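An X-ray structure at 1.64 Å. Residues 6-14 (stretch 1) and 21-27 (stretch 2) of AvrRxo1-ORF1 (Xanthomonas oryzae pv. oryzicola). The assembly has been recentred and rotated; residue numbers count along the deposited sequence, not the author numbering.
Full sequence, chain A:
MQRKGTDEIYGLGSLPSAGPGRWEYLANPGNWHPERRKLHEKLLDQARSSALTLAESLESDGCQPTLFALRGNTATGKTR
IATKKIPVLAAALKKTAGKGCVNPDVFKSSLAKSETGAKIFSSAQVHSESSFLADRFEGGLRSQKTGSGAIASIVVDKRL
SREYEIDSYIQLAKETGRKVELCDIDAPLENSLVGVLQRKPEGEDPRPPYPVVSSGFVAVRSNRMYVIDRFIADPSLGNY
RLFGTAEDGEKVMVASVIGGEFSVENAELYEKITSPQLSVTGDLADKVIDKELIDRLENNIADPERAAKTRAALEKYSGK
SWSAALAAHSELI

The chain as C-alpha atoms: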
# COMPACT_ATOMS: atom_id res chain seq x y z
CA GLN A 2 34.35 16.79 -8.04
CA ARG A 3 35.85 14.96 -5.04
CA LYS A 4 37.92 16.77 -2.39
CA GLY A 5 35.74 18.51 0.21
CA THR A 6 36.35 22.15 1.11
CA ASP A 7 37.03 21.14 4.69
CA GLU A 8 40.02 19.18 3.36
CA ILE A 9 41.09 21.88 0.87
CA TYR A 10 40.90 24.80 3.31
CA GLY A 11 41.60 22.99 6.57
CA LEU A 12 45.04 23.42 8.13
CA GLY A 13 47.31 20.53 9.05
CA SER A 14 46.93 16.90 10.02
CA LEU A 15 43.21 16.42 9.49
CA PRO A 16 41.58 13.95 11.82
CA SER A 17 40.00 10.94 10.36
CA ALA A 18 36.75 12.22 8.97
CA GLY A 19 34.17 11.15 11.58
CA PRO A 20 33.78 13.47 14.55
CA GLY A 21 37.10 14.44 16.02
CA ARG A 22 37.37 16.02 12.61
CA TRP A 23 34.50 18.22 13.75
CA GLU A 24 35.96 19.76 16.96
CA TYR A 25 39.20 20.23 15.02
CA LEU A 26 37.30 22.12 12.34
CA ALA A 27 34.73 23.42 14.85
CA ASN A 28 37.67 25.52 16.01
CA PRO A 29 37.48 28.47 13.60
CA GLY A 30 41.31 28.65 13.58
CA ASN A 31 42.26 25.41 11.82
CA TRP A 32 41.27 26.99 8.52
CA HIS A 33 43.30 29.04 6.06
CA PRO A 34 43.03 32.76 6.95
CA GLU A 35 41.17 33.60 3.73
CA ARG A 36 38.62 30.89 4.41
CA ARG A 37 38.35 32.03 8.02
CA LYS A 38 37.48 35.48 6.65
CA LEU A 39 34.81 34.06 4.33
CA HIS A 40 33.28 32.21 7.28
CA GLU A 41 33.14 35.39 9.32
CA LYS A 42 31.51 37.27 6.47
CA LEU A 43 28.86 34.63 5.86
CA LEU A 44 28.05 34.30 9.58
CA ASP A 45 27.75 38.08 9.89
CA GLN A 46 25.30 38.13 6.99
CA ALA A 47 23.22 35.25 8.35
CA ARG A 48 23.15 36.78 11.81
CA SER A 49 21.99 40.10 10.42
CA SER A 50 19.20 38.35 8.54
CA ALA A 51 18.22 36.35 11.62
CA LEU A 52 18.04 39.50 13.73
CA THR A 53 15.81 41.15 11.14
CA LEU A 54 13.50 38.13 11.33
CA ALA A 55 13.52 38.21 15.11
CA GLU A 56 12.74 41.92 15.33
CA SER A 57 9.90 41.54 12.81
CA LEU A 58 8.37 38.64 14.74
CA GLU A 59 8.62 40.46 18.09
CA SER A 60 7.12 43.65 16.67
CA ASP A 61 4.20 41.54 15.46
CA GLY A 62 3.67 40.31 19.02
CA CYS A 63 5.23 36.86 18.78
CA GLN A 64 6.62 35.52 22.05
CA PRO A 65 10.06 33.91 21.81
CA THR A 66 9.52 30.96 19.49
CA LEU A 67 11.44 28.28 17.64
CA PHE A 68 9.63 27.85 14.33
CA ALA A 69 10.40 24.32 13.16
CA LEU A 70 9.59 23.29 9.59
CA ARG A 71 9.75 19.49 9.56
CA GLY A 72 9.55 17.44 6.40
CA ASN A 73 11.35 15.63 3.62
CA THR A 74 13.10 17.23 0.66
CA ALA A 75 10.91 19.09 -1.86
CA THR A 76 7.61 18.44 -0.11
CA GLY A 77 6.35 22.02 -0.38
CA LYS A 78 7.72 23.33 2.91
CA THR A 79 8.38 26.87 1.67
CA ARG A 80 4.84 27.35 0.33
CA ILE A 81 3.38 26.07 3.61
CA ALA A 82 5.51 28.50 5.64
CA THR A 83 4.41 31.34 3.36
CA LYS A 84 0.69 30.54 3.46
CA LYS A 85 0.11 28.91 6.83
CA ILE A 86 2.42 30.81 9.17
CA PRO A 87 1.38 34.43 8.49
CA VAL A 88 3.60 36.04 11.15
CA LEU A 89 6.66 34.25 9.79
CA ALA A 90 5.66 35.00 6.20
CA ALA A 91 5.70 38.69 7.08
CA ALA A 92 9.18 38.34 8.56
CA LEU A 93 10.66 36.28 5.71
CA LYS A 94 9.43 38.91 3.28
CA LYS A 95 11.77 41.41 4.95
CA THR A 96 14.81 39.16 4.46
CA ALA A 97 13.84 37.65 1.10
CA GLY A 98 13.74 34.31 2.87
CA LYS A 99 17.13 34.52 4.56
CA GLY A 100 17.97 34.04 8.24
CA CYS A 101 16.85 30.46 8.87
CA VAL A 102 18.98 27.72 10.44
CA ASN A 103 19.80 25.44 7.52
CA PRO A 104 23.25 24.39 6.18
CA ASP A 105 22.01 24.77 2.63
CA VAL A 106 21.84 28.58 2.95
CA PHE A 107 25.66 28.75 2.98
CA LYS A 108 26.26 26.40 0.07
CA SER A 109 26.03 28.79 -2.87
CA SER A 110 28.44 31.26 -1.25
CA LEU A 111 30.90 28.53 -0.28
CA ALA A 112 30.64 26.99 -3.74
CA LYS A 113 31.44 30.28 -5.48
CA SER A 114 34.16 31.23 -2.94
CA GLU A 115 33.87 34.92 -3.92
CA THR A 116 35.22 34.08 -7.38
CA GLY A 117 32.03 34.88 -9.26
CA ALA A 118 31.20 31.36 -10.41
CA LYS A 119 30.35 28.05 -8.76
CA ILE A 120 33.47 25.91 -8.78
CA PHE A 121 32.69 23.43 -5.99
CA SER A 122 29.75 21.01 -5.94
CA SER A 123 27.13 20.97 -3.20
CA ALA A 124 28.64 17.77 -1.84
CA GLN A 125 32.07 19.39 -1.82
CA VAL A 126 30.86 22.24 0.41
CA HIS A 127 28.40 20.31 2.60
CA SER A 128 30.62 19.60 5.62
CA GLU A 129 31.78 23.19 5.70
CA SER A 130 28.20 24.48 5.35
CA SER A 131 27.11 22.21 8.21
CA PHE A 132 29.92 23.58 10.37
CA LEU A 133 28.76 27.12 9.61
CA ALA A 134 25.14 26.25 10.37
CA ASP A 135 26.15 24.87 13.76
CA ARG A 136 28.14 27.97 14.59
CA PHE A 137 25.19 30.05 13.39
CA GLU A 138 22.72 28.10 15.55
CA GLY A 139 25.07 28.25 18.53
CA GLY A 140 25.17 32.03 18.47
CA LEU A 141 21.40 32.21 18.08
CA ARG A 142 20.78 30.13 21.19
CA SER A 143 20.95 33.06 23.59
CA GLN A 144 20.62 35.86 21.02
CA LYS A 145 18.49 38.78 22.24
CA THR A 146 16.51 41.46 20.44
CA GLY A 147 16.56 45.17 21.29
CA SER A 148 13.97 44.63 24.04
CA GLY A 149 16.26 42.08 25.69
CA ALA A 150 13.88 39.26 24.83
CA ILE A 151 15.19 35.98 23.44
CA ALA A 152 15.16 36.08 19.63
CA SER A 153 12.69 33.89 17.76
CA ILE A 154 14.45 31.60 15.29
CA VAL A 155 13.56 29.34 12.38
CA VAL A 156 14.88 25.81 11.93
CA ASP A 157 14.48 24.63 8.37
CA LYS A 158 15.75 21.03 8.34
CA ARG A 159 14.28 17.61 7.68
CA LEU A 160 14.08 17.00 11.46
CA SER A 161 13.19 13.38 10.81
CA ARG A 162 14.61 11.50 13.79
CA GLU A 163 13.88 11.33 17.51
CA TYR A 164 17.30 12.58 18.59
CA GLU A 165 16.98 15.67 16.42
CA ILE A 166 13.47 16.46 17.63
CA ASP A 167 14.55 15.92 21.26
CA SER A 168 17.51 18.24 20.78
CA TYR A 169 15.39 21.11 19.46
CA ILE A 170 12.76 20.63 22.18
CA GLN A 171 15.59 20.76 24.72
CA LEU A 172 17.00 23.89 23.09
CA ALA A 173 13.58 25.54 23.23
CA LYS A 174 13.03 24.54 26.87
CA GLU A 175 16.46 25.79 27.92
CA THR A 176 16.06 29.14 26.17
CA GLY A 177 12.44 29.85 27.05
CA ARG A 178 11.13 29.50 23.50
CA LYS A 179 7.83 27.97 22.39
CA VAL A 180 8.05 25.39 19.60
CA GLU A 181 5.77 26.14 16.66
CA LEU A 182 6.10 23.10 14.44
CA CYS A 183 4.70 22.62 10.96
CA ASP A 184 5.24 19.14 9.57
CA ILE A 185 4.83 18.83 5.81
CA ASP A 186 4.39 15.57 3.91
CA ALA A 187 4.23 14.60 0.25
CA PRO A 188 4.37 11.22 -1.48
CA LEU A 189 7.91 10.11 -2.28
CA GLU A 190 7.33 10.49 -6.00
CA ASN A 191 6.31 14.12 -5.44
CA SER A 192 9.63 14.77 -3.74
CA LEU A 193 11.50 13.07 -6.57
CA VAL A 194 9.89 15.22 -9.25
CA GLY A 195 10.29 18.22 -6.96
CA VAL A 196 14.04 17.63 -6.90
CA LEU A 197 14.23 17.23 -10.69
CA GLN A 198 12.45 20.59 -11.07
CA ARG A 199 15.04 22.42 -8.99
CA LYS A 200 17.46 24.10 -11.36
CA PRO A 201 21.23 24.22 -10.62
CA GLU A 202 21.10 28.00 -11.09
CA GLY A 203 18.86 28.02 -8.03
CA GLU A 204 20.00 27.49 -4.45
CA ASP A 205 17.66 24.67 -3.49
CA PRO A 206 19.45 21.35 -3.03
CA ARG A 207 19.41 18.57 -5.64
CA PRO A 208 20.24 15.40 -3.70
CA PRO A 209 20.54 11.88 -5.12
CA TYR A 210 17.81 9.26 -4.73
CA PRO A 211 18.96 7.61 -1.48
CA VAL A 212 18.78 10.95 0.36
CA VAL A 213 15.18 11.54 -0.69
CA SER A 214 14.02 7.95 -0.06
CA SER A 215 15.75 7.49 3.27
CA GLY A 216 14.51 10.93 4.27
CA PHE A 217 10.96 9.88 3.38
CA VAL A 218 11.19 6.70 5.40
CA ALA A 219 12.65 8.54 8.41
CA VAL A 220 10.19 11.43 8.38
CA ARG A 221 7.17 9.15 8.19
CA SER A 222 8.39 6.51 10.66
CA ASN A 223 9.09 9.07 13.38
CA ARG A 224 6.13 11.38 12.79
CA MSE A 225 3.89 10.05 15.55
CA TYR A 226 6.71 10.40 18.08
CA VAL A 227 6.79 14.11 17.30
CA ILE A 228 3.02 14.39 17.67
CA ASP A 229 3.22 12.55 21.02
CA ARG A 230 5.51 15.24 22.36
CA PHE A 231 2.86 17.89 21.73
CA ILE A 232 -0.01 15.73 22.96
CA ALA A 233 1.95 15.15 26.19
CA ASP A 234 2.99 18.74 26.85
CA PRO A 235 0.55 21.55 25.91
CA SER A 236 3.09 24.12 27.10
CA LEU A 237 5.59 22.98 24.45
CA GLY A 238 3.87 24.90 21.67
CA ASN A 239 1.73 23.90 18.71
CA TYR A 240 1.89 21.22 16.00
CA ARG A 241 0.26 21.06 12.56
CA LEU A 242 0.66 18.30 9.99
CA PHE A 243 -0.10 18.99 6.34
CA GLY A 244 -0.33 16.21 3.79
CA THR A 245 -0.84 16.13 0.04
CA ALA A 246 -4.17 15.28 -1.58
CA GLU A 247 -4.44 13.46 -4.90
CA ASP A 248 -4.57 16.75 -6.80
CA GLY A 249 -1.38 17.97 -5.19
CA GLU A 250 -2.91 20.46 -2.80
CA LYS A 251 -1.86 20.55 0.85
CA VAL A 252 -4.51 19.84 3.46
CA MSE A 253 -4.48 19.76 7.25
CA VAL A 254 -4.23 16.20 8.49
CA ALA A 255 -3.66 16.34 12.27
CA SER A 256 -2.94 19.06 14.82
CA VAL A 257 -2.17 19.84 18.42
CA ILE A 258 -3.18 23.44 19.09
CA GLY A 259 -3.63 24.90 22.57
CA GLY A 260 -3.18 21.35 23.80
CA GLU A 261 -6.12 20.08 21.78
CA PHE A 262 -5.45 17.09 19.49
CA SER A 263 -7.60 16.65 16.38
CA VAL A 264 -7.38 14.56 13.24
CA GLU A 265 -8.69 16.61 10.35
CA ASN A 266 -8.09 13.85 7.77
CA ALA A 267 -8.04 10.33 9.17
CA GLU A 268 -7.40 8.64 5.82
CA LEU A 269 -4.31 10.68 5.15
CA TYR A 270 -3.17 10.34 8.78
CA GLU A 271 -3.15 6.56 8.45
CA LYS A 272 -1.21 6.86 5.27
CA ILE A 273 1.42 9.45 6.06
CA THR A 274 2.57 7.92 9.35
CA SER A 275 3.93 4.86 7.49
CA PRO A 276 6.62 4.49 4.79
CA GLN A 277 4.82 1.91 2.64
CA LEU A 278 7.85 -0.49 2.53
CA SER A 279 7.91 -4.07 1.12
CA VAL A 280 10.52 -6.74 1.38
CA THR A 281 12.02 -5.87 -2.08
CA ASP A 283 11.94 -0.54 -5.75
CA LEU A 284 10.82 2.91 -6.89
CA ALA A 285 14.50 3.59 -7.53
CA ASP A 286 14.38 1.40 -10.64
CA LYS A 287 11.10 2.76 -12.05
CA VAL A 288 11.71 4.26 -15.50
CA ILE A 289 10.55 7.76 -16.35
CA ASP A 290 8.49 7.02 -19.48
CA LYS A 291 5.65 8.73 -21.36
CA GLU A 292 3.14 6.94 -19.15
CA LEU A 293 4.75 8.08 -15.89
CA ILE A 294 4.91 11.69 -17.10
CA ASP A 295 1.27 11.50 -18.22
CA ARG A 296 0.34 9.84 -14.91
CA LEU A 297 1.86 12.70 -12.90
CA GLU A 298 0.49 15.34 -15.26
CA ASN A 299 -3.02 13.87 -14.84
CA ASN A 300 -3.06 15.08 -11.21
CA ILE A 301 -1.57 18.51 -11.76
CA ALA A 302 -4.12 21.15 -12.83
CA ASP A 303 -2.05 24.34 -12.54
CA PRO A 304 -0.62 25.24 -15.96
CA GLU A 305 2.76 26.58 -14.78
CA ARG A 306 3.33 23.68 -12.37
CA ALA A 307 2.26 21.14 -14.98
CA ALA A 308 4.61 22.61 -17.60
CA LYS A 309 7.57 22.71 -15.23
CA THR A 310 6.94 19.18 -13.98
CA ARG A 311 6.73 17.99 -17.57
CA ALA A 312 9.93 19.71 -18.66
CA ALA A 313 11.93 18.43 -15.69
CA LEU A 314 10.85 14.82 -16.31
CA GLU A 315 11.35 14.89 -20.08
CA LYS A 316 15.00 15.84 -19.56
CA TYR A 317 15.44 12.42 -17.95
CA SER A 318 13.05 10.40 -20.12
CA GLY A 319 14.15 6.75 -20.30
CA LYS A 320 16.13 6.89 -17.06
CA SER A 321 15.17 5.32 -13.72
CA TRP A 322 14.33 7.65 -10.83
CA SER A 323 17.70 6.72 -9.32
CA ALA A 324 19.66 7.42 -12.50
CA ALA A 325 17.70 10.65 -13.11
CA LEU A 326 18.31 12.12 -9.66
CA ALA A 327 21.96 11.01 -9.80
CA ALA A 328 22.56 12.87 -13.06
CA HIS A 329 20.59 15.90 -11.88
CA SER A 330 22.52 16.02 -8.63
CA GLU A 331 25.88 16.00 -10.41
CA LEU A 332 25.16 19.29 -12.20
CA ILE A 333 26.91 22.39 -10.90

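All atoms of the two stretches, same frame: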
# COMPACT_ATOMS: atom_id res chain seq x y z
N THR A 6 35.72 20.87 0.79
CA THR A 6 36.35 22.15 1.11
C THR A 6 36.94 22.14 2.50
O THR A 6 37.84 22.92 2.80
CB THR A 6 35.40 23.33 0.96
OG1 THR A 6 34.20 23.07 1.70
CG2 THR A 6 35.06 23.54 -0.52
N ASP A 7 36.45 21.25 3.36
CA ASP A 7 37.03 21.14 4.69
C ASP A 7 38.45 20.59 4.59
O ASP A 7 39.33 20.97 5.37
CB ASP A 7 36.16 20.29 5.63
CG ASP A 7 35.83 18.92 5.06
OD1 ASP A 7 35.98 18.70 3.84
OD2 ASP A 7 35.39 18.06 5.86
N GLU A 8 38.68 19.72 3.61
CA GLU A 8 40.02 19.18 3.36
C GLU A 8 40.92 20.18 2.62
O GLU A 8 42.10 20.29 2.93
CB GLU A 8 39.92 17.86 2.60
CG GLU A 8 39.37 16.71 3.44
CD GLU A 8 38.22 15.97 2.76
OE1 GLU A 8 38.42 15.43 1.65
OE2 GLU A 8 37.11 15.94 3.34
N ILE A 9 40.35 20.89 1.66
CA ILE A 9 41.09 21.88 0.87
C ILE A 9 41.53 23.08 1.72
O ILE A 9 42.67 23.55 1.61
CB ILE A 9 40.24 22.39 -0.32
CG1 ILE A 9 39.98 21.25 -1.31
CG2 ILE A 9 40.90 23.58 -1.02
CD1 ILE A 9 38.97 21.58 -2.40
N TYR A 10 40.63 23.57 2.57
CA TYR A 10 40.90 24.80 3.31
C TYR A 10 41.26 24.57 4.77
O TYR A 10 41.60 25.52 5.49
CB TYR A 10 39.74 25.79 3.15
CG TYR A 10 39.58 26.24 1.71
CD1 TYR A 10 40.48 27.12 1.13
CD2 TYR A 10 38.53 25.78 0.93
CE1 TYR A 10 40.34 27.52 -0.19
CE2 TYR A 10 38.38 26.18 -0.38
CZ TYR A 10 39.29 27.05 -0.93
OH TYR A 10 39.13 27.43 -2.24
N GLY A 11 41.19 23.32 5.22
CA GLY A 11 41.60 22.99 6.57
C GLY A 11 43.11 23.05 6.70
O GLY A 11 43.83 22.85 5.71
N LEU A 12 43.60 23.33 7.90
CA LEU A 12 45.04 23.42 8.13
C LEU A 12 45.57 22.23 8.92
O LEU A 12 45.11 21.96 10.03
CB LEU A 12 45.39 24.71 8.87
CG LEU A 12 45.37 25.98 8.02
CD1 LEU A 12 45.69 27.20 8.87
CD2 LEU A 12 46.34 25.85 6.85
N GLY A 13 46.53 21.52 8.33
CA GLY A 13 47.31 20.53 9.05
C GLY A 13 46.88 19.08 8.94
O GLY A 13 46.23 18.67 7.97
N SER A 14 47.28 18.30 9.94
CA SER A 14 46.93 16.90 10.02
C SER A 14 45.46 16.79 10.37
O SER A 14 45.07 16.99 11.52
CB SER A 14 47.78 16.19 11.07
OG SER A 14 49.15 16.53 10.91
N GLY A 21 35.69 14.33 15.72
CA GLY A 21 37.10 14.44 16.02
C GLY A 21 37.66 15.34 14.94
O GLY A 21 38.50 16.20 15.19
N ARG A 22 37.16 15.12 13.73
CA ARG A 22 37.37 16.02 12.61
C ARG A 22 36.43 17.21 12.74
O ARG A 22 36.65 18.24 12.10
CB ARG A 22 37.13 15.30 11.28
CG ARG A 22 36.42 16.14 10.24
CD ARG A 22 37.18 16.14 8.92
NE ARG A 22 36.36 15.63 7.82
CZ ARG A 22 36.85 15.24 6.65
NH1 ARG A 22 36.03 14.79 5.71
NH2 ARG A 22 38.15 15.30 6.42
N TRP A 23 35.39 17.09 13.57
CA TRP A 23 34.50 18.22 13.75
C TRP A 23 35.03 19.25 14.75
O TRP A 23 35.20 20.40 14.37
CB TRP A 23 33.05 17.77 14.00
CG TRP A 23 32.47 17.13 12.75
CD1 TRP A 23 32.64 15.84 12.34
CD2 TRP A 23 31.68 17.77 11.74
NE1 TRP A 23 31.99 15.63 11.15
CE2 TRP A 23 31.39 16.80 10.75
CE3 TRP A 23 31.18 19.07 11.57
CZ2 TRP A 23 30.63 17.08 9.62
CZ3 TRP A 23 30.42 19.35 10.44
CH2 TRP A 23 30.15 18.36 9.48
N GLU A 24 35.35 18.85 15.98
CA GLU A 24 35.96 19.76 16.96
C GLU A 24 37.22 20.44 16.43
O GLU A 24 37.49 21.60 16.73
CB GLU A 24 36.32 19.02 18.24
CG GLU A 24 35.17 18.85 19.22
CD GLU A 24 35.44 17.73 20.20
OE1 GLU A 24 36.02 16.71 19.77
OE2 GLU A 24 35.10 17.88 21.39
N TYR A 25 38.01 19.69 15.66
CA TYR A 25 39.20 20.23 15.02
C TYR A 25 38.78 21.38 14.12
O TYR A 25 39.32 22.48 14.22
CB TYR A 25 39.88 19.15 14.18
CG TYR A 25 41.23 19.55 13.64
CD1 TYR A 25 42.38 19.28 14.37
CD2 TYR A 25 41.36 20.17 12.40
CE1 TYR A 25 43.63 19.64 13.88
CE2 TYR A 25 42.60 20.52 11.91
CZ TYR A 25 43.73 20.26 12.65
OH TYR A 25 44.97 20.61 12.17
N LEU A 26 37.81 21.11 13.26
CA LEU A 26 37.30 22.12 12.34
C LEU A 26 36.25 23.02 12.99
O LEU A 26 36.00 24.12 12.50
CB LEU A 26 36.76 21.46 11.07
CG LEU A 26 37.88 20.90 10.18
CD1 LEU A 26 37.33 20.29 8.91
CD2 LEU A 26 38.91 21.97 9.85
N ALA A 27 35.66 22.57 14.09
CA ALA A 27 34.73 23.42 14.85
C ALA A 27 35.48 24.60 15.43
O ALA A 27 34.89 25.64 15.70
CB ALA A 27 34.02 22.64 15.95

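Two short helices, one beginning at Thr6 and the other running to Ala27, face each other at some distance: their axes come no closer than 12.0 Å and their N-to-C directions differ by 54°. The backbones therefore stay apart, nearest at Gly11 and Leu26, whose CA atoms lie 7.2 Å apart, and side chains from stretch 2 bridge the gap. The contact is small, burying 327 Å² in all.

Gly21 lies beyond reach of stretch 1, and its positive phi of 102° is one that glycine readily adopts. Arg22 follows and points toward the other stretch, its long side chain carrying the guanidinium to two carboxylates. NH1 of Arg22 lies 2.8 Å from OE2 of Glu8, a salt bridge that includes a weak, poorly aligned hydrogen bond. OD2 of Asp7 sits over one face of the guanidinium, 3.3 Å from NE of Arg22; no N-H points at it, so this salt bridge rests on charge alone. The arginine also offsets the crowding of two acceptors, since Asp7 OD1 and Glu8 OE2 are 3.0 Å apart. Trp23 and Glu24 make no contact with stretch 1.

Tyr25 supplies reach of a different kind. Its rigid ring holds the hydroxyl far from the helix backbone, where OH donates a short hydrogen bond of 2.5 Å to O of Leu12. That oxygen lies near the ring plane, at the edge. Gly13 passes close by, its CA 3.9 Å from Tyr25 OH; a CB here would clash with that hydroxyl, and the backbone angles themselves call for glycine.

One residue on, Leu26 brings a buried apolar group. Its CD1 packs 3.5 Å from CB of Asp7, using the aliphatic part of that acidic side chain, while its CD2 lies 4.4 Å from CA of Gly11. Ala27 plays no part.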